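Local coordinates for protein lysine cyclodeaminase (Streptomyces pristinaespiralis, PDB 5YU3) that catalyses the NAD-dependent cyclising deamination of L-lysine, probably to L-pipecolate with release of ammonia, and also recognises L-ornithine and L-2,4-diaminobutyrate, at residues D170-P173 against A174-E177; S210-V213 against G214-P217; E177-A180 against R181-A184; Q153-A156 against L157-L161. All blocks are in the same frame, centred on the assembly; numbering follows the deposited sequence.

Contact 1 (D170-P173 against A174-E177). With NAD (nicotinamide-adenine-dinucleotide), chain F.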
loop_
_atom_site.group_PDB
_atom_site.type_symbol
_atom_site.label_atom_id
_atom_site.label_comp_id
_atom_site.label_asym_id
_atom_site.label_seq_id
_atom_site.Cartn_x
_atom_site.Cartn_y
_atom_site.Cartn_z
ATOM N N ASP A 170 23.864 21.494 9.393
ATOM C CA ASP A 170 22.902 21.406 8.305
ATOM C C ASP A 170 23.385 22.341 7.209
ATOM O O ASP A 170 24.024 23.358 7.493
ATOM C CB ASP A 170 21.491 21.796 8.786
ATOM C CG ASP A 170 20.376 21.275 7.882
ATOM O OD1 ASP A 170 20.211 21.809 6.763
ATOM O OD2 ASP A 170 19.630 20.363 8.326
ATOM N N THR A 171 23.084 22.002 5.949
ATOM C CA THR A 171 23.481 22.891 4.859
ATOM C C THR A 171 22.594 24.122 4.774
ATOM O O THR A 171 22.966 25.099 4.114
ATOM C CB THR A 171 23.468 22.148 3.521
ATOM O OG1 THR A 171 22.270 21.374 3.418
ATOM C CG2 THR A 171 24.678 21.220 3.424
ATOM N N ASP A 172 21.440 24.097 5.434
ATOM C CA ASP A 172 20.550 25.243 5.510
ATOM C C ASP A 172 20.847 25.969 6.811
ATOM O O ASP A 172 20.624 25.395 7.887
ATOM C CB ASP A 172 19.091 24.789 5.468
ATOM C CG ASP A 172 18.116 25.947 5.315
ATOM O OD1 ASP A 172 18.332 27.001 5.942
ATOM O OD2 ASP A 172 17.130 25.804 4.566
ATOM N N PRO A 173 21.355 27.208 6.779
ATOM C CA PRO A 173 21.721 27.872 8.041
ATOM C C PRO A 173 20.543 28.061 8.976
ATOM O O PRO A 173 20.697 27.907 10.193
ATOM C CB PRO A 173 22.319 29.202 7.571
ATOM C CG PRO A 173 22.556 28.948 6.002
ATOM C CD PRO A 173 21.619 28.129 5.621
ATOM N N ALA A 174 19.358 28.351 8.431
ATOM C CA ALA A 174 18.164 28.485 9.262
ATOM C C ALA A 174 17.864 27.200 10.024
ATOM O O ALA A 174 17.431 27.243 11.184
ATOM C CB ALA A 174 16.969 28.872 8.393
ATOM N N HIS A 175 18.072 26.044 9.386
ATOM C CA HIS A 175 17.712 24.770 10.008
ATOM C C HIS A 175 18.701 24.357 11.088
ATOM O O HIS A 175 18.302 23.751 12.085
ATOM C CB HIS A 175 17.606 23.676 8.943
ATOM C CG HIS A 175 16.482 23.890 7.979
ATOM N ND1 HIS A 175 16.077 22.925 7.082
ATOM C CD2 HIS A 175 15.671 24.957 7.775
ATOM C CE1 HIS A 175 15.069 23.390 6.365
ATOM N NE2 HIS A 175 14.803 24.620 6.766
ATOM N N ARG A 176 19.987 24.669 10.924
ATOM C CA ARG A 176 20.924 24.348 11.992
ATOM C C ARG A 176 20.801 25.331 13.151
ATOM O O ARG A 176 21.011 24.952 14.306
ATOM C CB ARG A 176 22.356 24.309 11.445
ATOM C CG ARG A 176 22.881 25.625 10.904
ATOM C CD ARG A 176 24.242 25.418 10.232
ATOM N NE ARG A 176 24.844 26.678 9.796
ATOM C CZ ARG A 176 25.185 26.968 8.544
ATOM N NH1 ARG A 176 24.968 26.099 7.562
ATOM N NH2 ARG A 176 25.736 28.148 8.272
ATOM N N GLU A 177 20.437 26.585 12.870
ATOM C CA GLU A 177 20.318 27.565 13.945
ATOM C C GLU A 177 19.067 27.354 14.787
ATOM O O GLU A 177 19.063 27.704 15.968
ATOM C CB GLU A 177 20.356 28.985 13.368
ATOM C CG GLU A 177 21.792 29.435 13.066
ATOM C CD GLU A 177 21.880 30.473 11.961
ATOM O OE1 GLU A 177 22.891 30.469 11.218
ATOM O OE2 GLU A 177 20.948 31.297 11.842
HETATM P PA NAD F . 13.905 16.913 6.912
HETATM O O1A NAD F . 13.607 17.571 5.601
HETATM O O2A NAD F . 13.095 17.278 8.141
HETATM O O5B NAD F . 15.436 17.229 7.295
HETATM C C5B NAD F . 16.484 16.912 6.371
HETATM C C4B NAD F . 17.576 17.949 6.589
HETATM O O4B NAD F . 18.727 17.588 5.822
HETATM C C3B NAD F . 17.152 19.334 6.090
HETATM O O3B NAD F . 17.197 20.286 7.175
HETATM C C2B NAD F . 18.175 19.665 5.017
HETATM O O2B NAD F . 18.549 21.040 4.976
HETATM C C1B NAD F . 19.349 18.809 5.436
HETATM N N9A NAD F . 20.357 18.511 4.397
HETATM C C8A NAD F . 20.168 18.286 3.076
HETATM N N7A NAD F . 21.366 18.021 2.464
HETATM C C5A NAD F . 22.323 18.076 3.420
HETATM C C6A NAD F . 23.787 17.910 3.490
HETATM N N6A NAD F . 24.507 17.607 2.384
HETATM N N1A NAD F . 24.377 18.041 4.700
HETATM C C2A NAD F . 23.702 18.338 5.826
HETATM N N3A NAD F . 22.371 18.520 5.837
HETATM C C4A NAD F . 21.651 18.398 4.687
HETATM O O3 NAD F . 13.811 15.309 6.669
HETATM P PN NAD F . 13.856 14.155 7.776
HETATM O O1N NAD F . 14.793 14.583 8.882
HETATM O O2N NAD F . 12.430 13.760 8.095
HETATM O O5D NAD F . 14.495 12.924 6.953
HETATM C C5D NAD F . 15.892 12.906 6.655
HETATM C C4D NAD F . 16.230 11.589 5.956
HETATM O O4D NAD F . 15.877 10.489 6.794
HETATM C C3D NAD F . 15.439 11.406 4.673
HETATM O O3D NAD F . 16.282 10.749 3.701
HETATM C C2D NAD F . 14.343 10.444 5.076
HETATM O O2D NAD F . 13.770 9.744 3.963
HETATM C C1D NAD F . 15.119 9.553 6.024
HETATM N N1N NAD F . 14.306 8.733 6.913
HETATM C C2N NAD F . 14.784 7.531 7.261
HETATM C C3N NAD F . 14.065 6.692 8.101
HETATM C C7N NAD F . 14.651 5.370 8.472
HETATM O O7N NAD F . 13.963 4.525 9.008
HETATM N N7N NAD F . 15.959 5.166 8.238
HETATM C C4N NAD F . 12.842 7.118 8.627
HETATM C C5N NAD F . 12.388 8.386 8.269
HETATM C C6N NAD F . 13.143 9.189 7.412
HETATM O O HOH W 1 25.710 26.675 4.788
#

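Contact 2 (S210-V213 against G214-P217). With NAD (nicotinamide-adenine-dinucleotide), chain F.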
loop_
_atom_site.group_PDB
_atom_site.type_symbol
_atom_site.label_atom_id
_atom_site.label_comp_id
_atom_site.label_asym_id
_atom_site.label_seq_id
_atom_site.Cartn_x
_atom_site.Cartn_y
_atom_site.Cartn_z
ATOM N N SER A 210 18.344 15.296 3.752
ATOM C CA SER A 210 17.642 15.200 2.475
ATOM C C SER A 210 18.591 15.459 1.305
ATOM O O SER A 210 18.207 16.075 0.307
ATOM C CB SER A 210 16.463 16.169 2.445
ATOM O OG SER A 210 16.884 17.470 2.825
ATOM N N VAL A 211 19.843 15.002 1.423
ATOM C CA VAL A 211 20.811 15.180 0.339
ATOM C C VAL A 211 20.294 14.477 -0.909
ATOM O O VAL A 211 19.672 13.408 -0.836
ATOM C CB VAL A 211 22.198 14.651 0.745
ATOM C CG1 VAL A 211 22.199 13.139 0.893
ATOM C CG2 VAL A 211 23.275 15.090 -0.270
ATOM N N ALA A 212 20.538 15.086 -2.063
ATOM C CA ALA A 212 20.045 14.547 -3.318
ATOM C C ALA A 212 20.884 13.351 -3.776
ATOM O O ALA A 212 22.000 13.113 -3.302
ATOM C CB ALA A 212 20.042 15.628 -4.401
ATOM N N VAL A 213 20.312 12.589 -4.711
ATOM C CA VAL A 213 21.017 11.472 -5.327
ATOM C C VAL A 213 22.341 11.963 -5.890
ATOM O O VAL A 213 22.392 12.962 -6.618
ATOM C CB VAL A 213 20.143 10.835 -6.425
ATOM C CG1 VAL A 213 20.986 9.929 -7.340
ATOM C CG2 VAL A 213 18.989 10.063 -5.807
ATOM N N GLY A 214 23.422 11.265 -5.540
ATOM C CA GLY A 214 24.728 11.547 -6.099
ATOM C C GLY A 214 25.472 12.713 -5.487
ATOM O O GLY A 214 26.571 13.037 -5.959
ATOM N N GLN A 215 24.922 13.358 -4.457
ATOM C CA GLN A 215 25.542 14.541 -3.872
ATOM C C GLN A 215 26.145 14.275 -2.499
ATOM O O GLN A 215 26.516 15.224 -1.799
ATOM C CB GLN A 215 24.536 15.692 -3.803
ATOM C CG GLN A 215 23.969 16.099 -5.156
ATOM C CD GLN A 215 25.029 16.628 -6.100
ATOM O OE1 GLN A 215 25.726 17.597 -5.790
ATOM N NE2 GLN A 215 25.163 15.991 -7.261
ATOM N N GLY A 216 26.257 13.008 -2.094
ATOM C CA GLY A 216 27.056 12.665 -0.951
ATOM C C GLY A 216 28.542 12.812 -1.246
ATOM O O GLY A 216 28.945 13.117 -2.375
ATOM N N PRO A 217 29.380 12.594 -0.219
ATOM C CA PRO A 217 29.017 12.221 1.249
ATOM C C PRO A 217 28.634 13.539 1.995
ATOM O O PRO A 217 29.031 14.661 1.575
ATOM C CB PRO A 217 30.072 11.669 1.714
ATOM C CG PRO A 217 31.294 12.387 0.949
ATOM C CD PRO A 217 30.887 12.576 -0.276
HETATM P PA NAD F . 13.905 16.913 6.912
HETATM O O1A NAD F . 13.607 17.571 5.601
HETATM O O2A NAD F . 13.095 17.278 8.141
HETATM O O5B NAD F . 15.436 17.229 7.295
HETATM C C5B NAD F . 16.484 16.912 6.371
HETATM C C4B NAD F . 17.576 17.949 6.589
HETATM O O4B NAD F . 18.727 17.588 5.822
HETATM C C3B NAD F . 17.152 19.334 6.090
HETATM O O3B NAD F . 17.197 20.286 7.175
HETATM C C2B NAD F . 18.175 19.665 5.017
HETATM O O2B NAD F . 18.549 21.040 4.976
HETATM C C1B NAD F . 19.349 18.809 5.436
HETATM N N9A NAD F . 20.357 18.511 4.397
HETATM C C8A NAD F . 20.168 18.286 3.076
HETATM N N7A NAD F . 21.366 18.021 2.464
HETATM C C5A NAD F . 22.323 18.076 3.420
HETATM C C6A NAD F . 23.787 17.910 3.490
HETATM N N6A NAD F . 24.507 17.607 2.384
HETATM N N1A NAD F . 24.377 18.041 4.700
HETATM C C2A NAD F . 23.702 18.338 5.826
HETATM N N3A NAD F . 22.371 18.520 5.837
HETATM C C4A NAD F . 21.651 18.398 4.687
HETATM O O3 NAD F . 13.811 15.309 6.669
HETATM P PN NAD F . 13.856 14.155 7.776
HETATM O O1N NAD F . 14.793 14.583 8.882
HETATM O O2N NAD F . 12.430 13.760 8.095
HETATM O O5D NAD F . 14.495 12.924 6.953
HETATM C C5D NAD F . 15.892 12.906 6.655
HETATM C C4D NAD F . 16.230 11.589 5.956
HETATM O O4D NAD F . 15.877 10.489 6.794
HETATM C C3D NAD F . 15.439 11.406 4.673
HETATM O O3D NAD F . 16.282 10.749 3.701
HETATM C C2D NAD F . 14.343 10.444 5.076
HETATM O O2D NAD F . 13.770 9.744 3.963
HETATM C C1D NAD F . 15.119 9.553 6.024
HETATM N N1N NAD F . 14.306 8.733 6.913
HETATM C C2N NAD F . 14.784 7.531 7.261
HETATM C C3N NAD F . 14.065 6.692 8.101
HETATM C C7N NAD F . 14.651 5.370 8.472
HETATM O O7N NAD F . 13.963 4.525 9.008
HETATM N N7N NAD F . 15.959 5.166 8.238
HETATM C C4N NAD F . 12.842 7.118 8.627
HETATM C C5N NAD F . 12.388 8.386 8.269
HETATM C C6N NAD F . 13.143 9.189 7.412
HETATM O O HOH W 2 23.517 11.076 -2.252
#

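Contact 3 (E177-A180 against R181-A184)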
loop_
_atom_site.group_PDB
_atom_site.type_symbol
_atom_site.label_atom_id
_atom_site.label_comp_id
_atom_site.label_asym_id
_atom_site.label_seq_id
_atom_site.Cartn_x
_atom_site.Cartn_y
_atom_site.Cartn_z
ATOM N N GLU A 177 20.437 26.585 12.870
ATOM C CA GLU A 177 20.318 27.565 13.945
ATOM C C GLU A 177 19.067 27.354 14.787
ATOM O O GLU A 177 19.063 27.704 15.968
ATOM C CB GLU A 177 20.356 28.985 13.368
ATOM C CG GLU A 177 21.792 29.435 13.066
ATOM C CD GLU A 177 21.880 30.473 11.961
ATOM O OE1 GLU A 177 22.891 30.469 11.218
ATOM O OE2 GLU A 177 20.948 31.297 11.842
ATOM N N SER A 178 18.015 26.761 14.219
ATOM C CA SER A 178 16.804 26.494 14.984
ATOM C C SER A 178 16.873 25.199 15.775
ATOM O O SER A 178 15.955 24.922 16.563
ATOM C CB SER A 178 15.586 26.444 14.056
ATOM O OG SER A 178 15.615 25.267 13.256
ATOM N N PHE A 179 17.920 24.388 15.585
ATOM C CA PHE A 179 17.902 23.061 16.184
ATOM C C PHE A 179 17.978 23.133 17.705
ATOM O O PHE A 179 17.298 22.368 18.394
ATOM C CB PHE A 179 19.033 22.184 15.635
ATOM C CG PHE A 179 18.971 20.777 16.136
ATOM C CD1 PHE A 179 17.938 19.932 15.724
ATOM C CD2 PHE A 179 19.890 20.313 17.069
ATOM C CE1 PHE A 179 17.853 18.643 16.206
ATOM C CE2 PHE A 179 19.814 19.022 17.560
ATOM C CZ PHE A 179 18.786 18.178 17.122
ATOM N N ALA A 180 18.779 24.057 18.249
ATOM C CA ALA A 180 18.924 24.124 19.699
ATOM C C ALA A 180 17.576 24.308 20.395
ATOM O O ALA A 180 17.318 23.679 21.427
ATOM C CB ALA A 180 19.894 25.245 20.085
ATOM N N ARG A 181 16.688 25.136 19.835
ATOM C CA ARG A 181 15.382 25.311 20.471
ATOM C C ARG A 181 14.549 24.036 20.393
ATOM O O ARG A 181 13.853 23.684 21.351
ATOM C CB ARG A 181 14.618 26.471 19.837
ATOM C CG ARG A 181 13.294 26.761 20.538
ATOM C CD ARG A 181 12.810 28.180 20.248
ATOM N NE ARG A 181 11.596 28.539 20.993
ATOM C CZ ARG A 181 10.383 28.052 20.751
ATOM N NH1 ARG A 181 10.201 27.182 19.767
ATOM N NH2 ARG A 181 9.349 28.445 21.487
ATOM N N ARG A 182 14.583 23.342 19.253
ATOM C CA ARG A 182 13.834 22.089 19.138
ATOM C C ARG A 182 14.393 21.007 20.056
ATOM O O ARG A 182 13.653 20.117 20.484
ATOM C CB ARG A 182 13.844 21.608 17.681
ATOM C CG ARG A 182 12.967 22.434 16.752
ATOM C CD ARG A 182 13.032 21.913 15.313
ATOM N NE ARG A 182 14.171 22.479 14.585
ATOM C CZ ARG A 182 15.020 21.772 13.838
ATOM N NH1 ARG A 182 14.876 20.456 13.707
ATOM N NH2 ARG A 182 16.017 22.391 13.220
ATOM N N ALA A 183 15.690 21.058 20.365
ATOM C CA ALA A 183 16.363 20.047 21.176
ATOM C C ALA A 183 16.377 20.364 22.667
ATOM O O ALA A 183 16.771 19.504 23.464
ATOM C CB ALA A 183 17.816 19.895 20.713
ATOM N N ALA A 184 15.954 21.570 23.052
ATOM C CA ALA A 184 16.196 22.064 24.409
ATOM C C ALA A 184 15.684 21.108 25.479
ATOM O O ALA A 184 16.346 20.902 26.507
ATOM C CB ALA A 184 15.550 23.443 24.575
HETATM O O HOH W 3 17.667 27.390 18.364
HETATM O O HOH W 4 12.643 25.002 14.345
#

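Contact 4 (Q153-A156 against L157-L161)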
loop_
_atom_site.group_PDB
_atom_site.type_symbol
_atom_site.label_atom_id
_atom_site.label_comp_id
_atom_site.label_asym_id
_atom_site.label_seq_id
_atom_site.Cartn_x
_atom_site.Cartn_y
_atom_site.Cartn_z
ATOM N N GLN A 153 16.502 11.455 16.797
ATOM C CA GLN A 153 17.822 10.849 16.948
ATOM C C GLN A 153 18.469 11.321 18.242
ATOM O O GLN A 153 18.914 10.509 19.061
ATOM C CB GLN A 153 18.720 11.190 15.749
ATOM C CG GLN A 153 18.283 10.570 14.411
ATOM C CD GLN A 153 18.410 9.063 14.407
ATOM O OE1 GLN A 153 19.486 8.518 14.681
ATOM N NE2 GLN A 153 17.304 8.371 14.114
ATOM N N LEU A 154 18.520 12.641 18.442
ATOM C CA LEU A 154 19.090 13.184 19.673
ATOM C C LEU A 154 18.304 12.709 20.893
ATOM O O LEU A 154 18.890 12.267 21.887
ATOM C CB LEU A 154 19.119 14.712 19.607
ATOM C CG LEU A 154 19.393 15.380 20.963
ATOM C CD1 LEU A 154 20.735 14.925 21.517
ATOM C CD2 LEU A 154 19.372 16.874 20.829
ATOM N N HIS A 155 16.973 12.733 20.816
ATOM C CA HIS A 155 16.177 12.365 21.981
ATOM C C HIS A 155 16.405 10.907 22.363
ATOM O O HIS A 155 16.747 10.602 23.511
ATOM C CB HIS A 155 14.694 12.637 21.716
ATOM C CG HIS A 155 13.815 12.266 22.866
ATOM N ND1 HIS A 155 12.534 11.780 22.708
ATOM C CD2 HIS A 155 14.044 12.306 24.201
ATOM C CE1 HIS A 155 12.010 11.544 23.900
ATOM N NE2 HIS A 155 12.907 11.850 24.822
ATOM N N ALA A 156 16.242 9.985 21.403
ATOM C CA ALA A 156 16.424 8.564 21.706
ATOM C C ALA A 156 17.833 8.272 22.216
ATOM O O ALA A 156 18.011 7.536 23.192
ATOM C CB ALA A 156 16.129 7.716 20.467
ATOM N N LEU A 157 18.854 8.807 21.544
ATOM C CA LEU A 157 20.218 8.500 21.964
ATOM C C LEU A 157 20.508 9.050 23.353
ATOM O O LEU A 157 21.232 8.415 24.130
ATOM C CB LEU A 157 21.225 9.038 20.944
ATOM C CG LEU A 157 21.128 8.293 19.608
ATOM C CD1 LEU A 157 21.927 9.011 18.524
ATOM C CD2 LEU A 157 21.571 6.844 19.763
ATOM N N SER A 158 19.926 10.206 23.695
ATOM C CA SER A 158 20.121 10.768 25.029
ATOM C C SER A 158 19.508 9.898 26.121
ATOM O O SER A 158 19.897 10.035 27.286
ATOM C CB SER A 158 19.552 12.194 25.104
ATOM O OG SER A 158 18.132 12.184 25.274
ATOM N N LEU A 159 18.574 8.994 25.782
ATOM C CA LEU A 159 18.018 8.106 26.794
ATOM C C LEU A 159 18.849 6.857 27.009
ATOM O O LEU A 159 18.659 6.176 28.023
ATOM C CB LEU A 159 16.584 7.673 26.431
ATOM C CG LEU A 159 15.592 8.807 26.174
ATOM C CD1 LEU A 159 14.267 8.225 25.730
ATOM C CD2 LEU A 159 15.398 9.683 27.412
ATOM N N VAL A 160 19.741 6.512 26.078
ATOM C CA VAL A 160 20.511 5.281 26.199
ATOM C C VAL A 160 22.005 5.526 26.360
ATOM O O VAL A 160 22.737 4.574 26.685
ATOM C CB VAL A 160 20.250 4.336 25.006
ATOM C CG1 VAL A 160 18.753 3.962 24.949
ATOM C CG2 VAL A 160 20.672 4.990 23.716
ATOM N N LEU A 161 22.481 6.751 26.141
ATOM C CA LEU A 161 23.880 7.109 26.312
ATOM C C LEU A 161 24.005 8.374 27.148
ATOM O O LEU A 161 23.130 9.246 27.103
ATOM C CB LEU A 161 24.572 7.336 24.958
ATOM C CG LEU A 161 24.642 6.143 24.005
ATOM C CD1 LEU A 161 25.078 6.614 22.620
ATOM C CD2 LEU A 161 25.558 5.046 24.579
#

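Contact 1 (D170-P173 against A174-E177)
R176 N bonds to D172 O and E177 N to P173 O (3.0 Å), the first i to i+4 bonds of a helix that opens just after the loop D170-D172. D172 is its N-cap: OD1 takes a weak bond from A174 N (3.0 Å), while P173, with no N-H to satisfy, suits the first turn. The D172 carboxylate also lies over one face of the H175 ring, nearly parallel to it, with CB over the same ring in a CH-pi contact. That leaves the imidazole edge to the cofactor, and H175 ND1 donates to NAD O3B (2.9 Å, 169°). D170 accepts both ribose hydroxyls, O2B at OD1 (2.6 Å) and O3B at OD2 (2.7 Å); its OD1 also receives D172 N, an Asx turn. With chi1 at 64° the extended R176 chain runs back along the loop, laying one guanidinium face on P173 CA, and NH1 meets D170 O in the guanidinium plane (2.9 Å). A leucine in place of R176 would probably leave D170 O without this donor and the loop less firmly tied to the helix. An acidic residue gripping the adenosine ribose after the second strand is the hallmark of an NAD-binding Rossmann fold.

Contact 2 (S210-V213 against G214-P217)
G214 follows V213 at the third place of a type II beta turn that runs from A212 to Q215. Its positive phi (80°) is strained for most residues with a side chain, and a CB here would run into V213 O; glycine is therefore the natural occupant. Its backbone also shares hydrogen bonds with G239. Q215 closes the turn: its N donates to A212 O at 3.2 Å with a fairly straight N-H (158°), although the donor stands well above the carbonyl plane rather than on a lone pair. The Q215 side chain then folds back over the first half of the loop. CB lies 3.8 Å from V211 CG2, and CG comes to 4.0 Å from A212 CB, so the aliphatic part of glutamine serves as the packing surface. V211 can reach it because its chi1 of 68° leaves CG2 anti to the backbone N and pointing at Q215, where CG2 also touches Q215 O (3.6 Å). At G216 a water bridges the turn, donating to A212 O (2.7 Å) and weakly accepting from G216 N. P217, joined through a cis peptide, packs on P244. The turn is part of the long loop between strand 204-207 and its parallel neighbour 229-232. Where this loop passes the adenosine side of the cofactor, S210 N donates to the ribose oxygen O4B of NAD (3.1 Å) and V211 CB lies 3.9 Å from N7A of the adenine; V213 rests on L237, in the loop that follows strand 229-232.

Contact 3 (E177-A180 against R181-A184)
A chi1 of 71° sets S178 OG between its backbone N and carbonyl carbon, and a bend at chi3 (-85°) curls the R182 chain back along the helix, so that guanidinium and hydroxyl meet. R182 NH2 donates to S178 OG at 2.9 Å, with the oxygen close to the guanidinium plane. A small hydroxyl suits this spot because it accepts an N-H without crowding the turn; a water joins S178 OG and R182 NE by weak bonds. F179 lies across from the same arginine. Its CD1 is 3.7 Å from R182 NH1, which sits in the plane of the ring at its edge, and the two planes are turned 78° apart, so the charge does not lie on the pi face. That face receives A183 instead: its CB stands over the F179 ring, 4.2 Å from the centroid, a CH-pi contact for which alanine is short enough. Along the backbone A183 N reaches F179 O (2.9 Å), and R182 N makes a weak bond to S178 O. One step earlier a water takes the place of the helical bond, donating to E177 O (2.8 Å) and accepting from R181 N (2.9 Å). R182 NH2 also bonds T146 O, and its NH1 makes weak bonds to G147 O and to L338 O of the second subunit. F179 and A183 meanwhile pack on L154 and V190. An arginine holding the carbonyls of the turn after strand 140-144 is consistent with a second-shell support for the glycine-rich dinucleotide-binding turn of a Rossmann domain.

Contact 4 (Q153-A156 against L157-L161)
H155 O is gripped from two sources: S158 OG donates to it at 2.7 Å, and L159 N adds a weak, bent bond. The hydroxyl can do this because the S158 chi1 of 80° turns OG back over its own backbone toward the preceding turn of the helix, while S158 N itself bonds L154 O (2.9 Å). Serine is suited to such a place, since its hydroxyl can bond back to the helix's own backbone. Lacking that hydroxyl, an alanine here would probably cost H155 O its shortest bond and leave it less firmly held. L159 N divides its hydrogen, the better share going to A156 O (3.0 Å), three residues back, with the donor far above that carbonyl plane. The regular i to i+4 pattern, still clean where L157 N meets Q153 O (3.0 Å), is therefore tightening here, and L157 O next accepts from both V160 N and L161 N. Among the side chains, L159 CD1 comes obliquely to H155 NE2 (4.0 Å), and L157 CG presses on Q153 O (3.2 Å). The polar ends are also held by other parts of the fold: Q153 OE1 bonds S126 and S206, H155 NE2 bonds D21, and H155 ND1 meets Y341 OH of the second subunit. L154 and L157 pack this beta-alpha-beta crossover helix on strand 140-144. Leucines thus supply the greasy cover and S158 adds a side-chain donor to H155 O where the i to i+4 bonding weakens, while H155 and Q153 spend their polar ends on neighbouring elements and the second subunit.

Along the chain the order is contact 4, contact 1, contact 3 and contact 2. Contact 4 lies on helix 148-160, the crossover between parallel strands 140-144 and 165-169; contact 1 begins directly after the latter strand. Contacts 1 and 3 share E177, on consecutive helices, with centres about 11 Å apart. Contacts 3 and 4 have centres about 15 Å apart and touch where A183 CB meets L154 CD2 at 3.4 Å. Contact 2 stands apart, about 16 Å from contact 1 centre to centre, and the two are bridged by NAD. All four lie in the connections of the parallel-sheet, cofactor-binding part of the chain, and the cofactor is gripped from two separate loops.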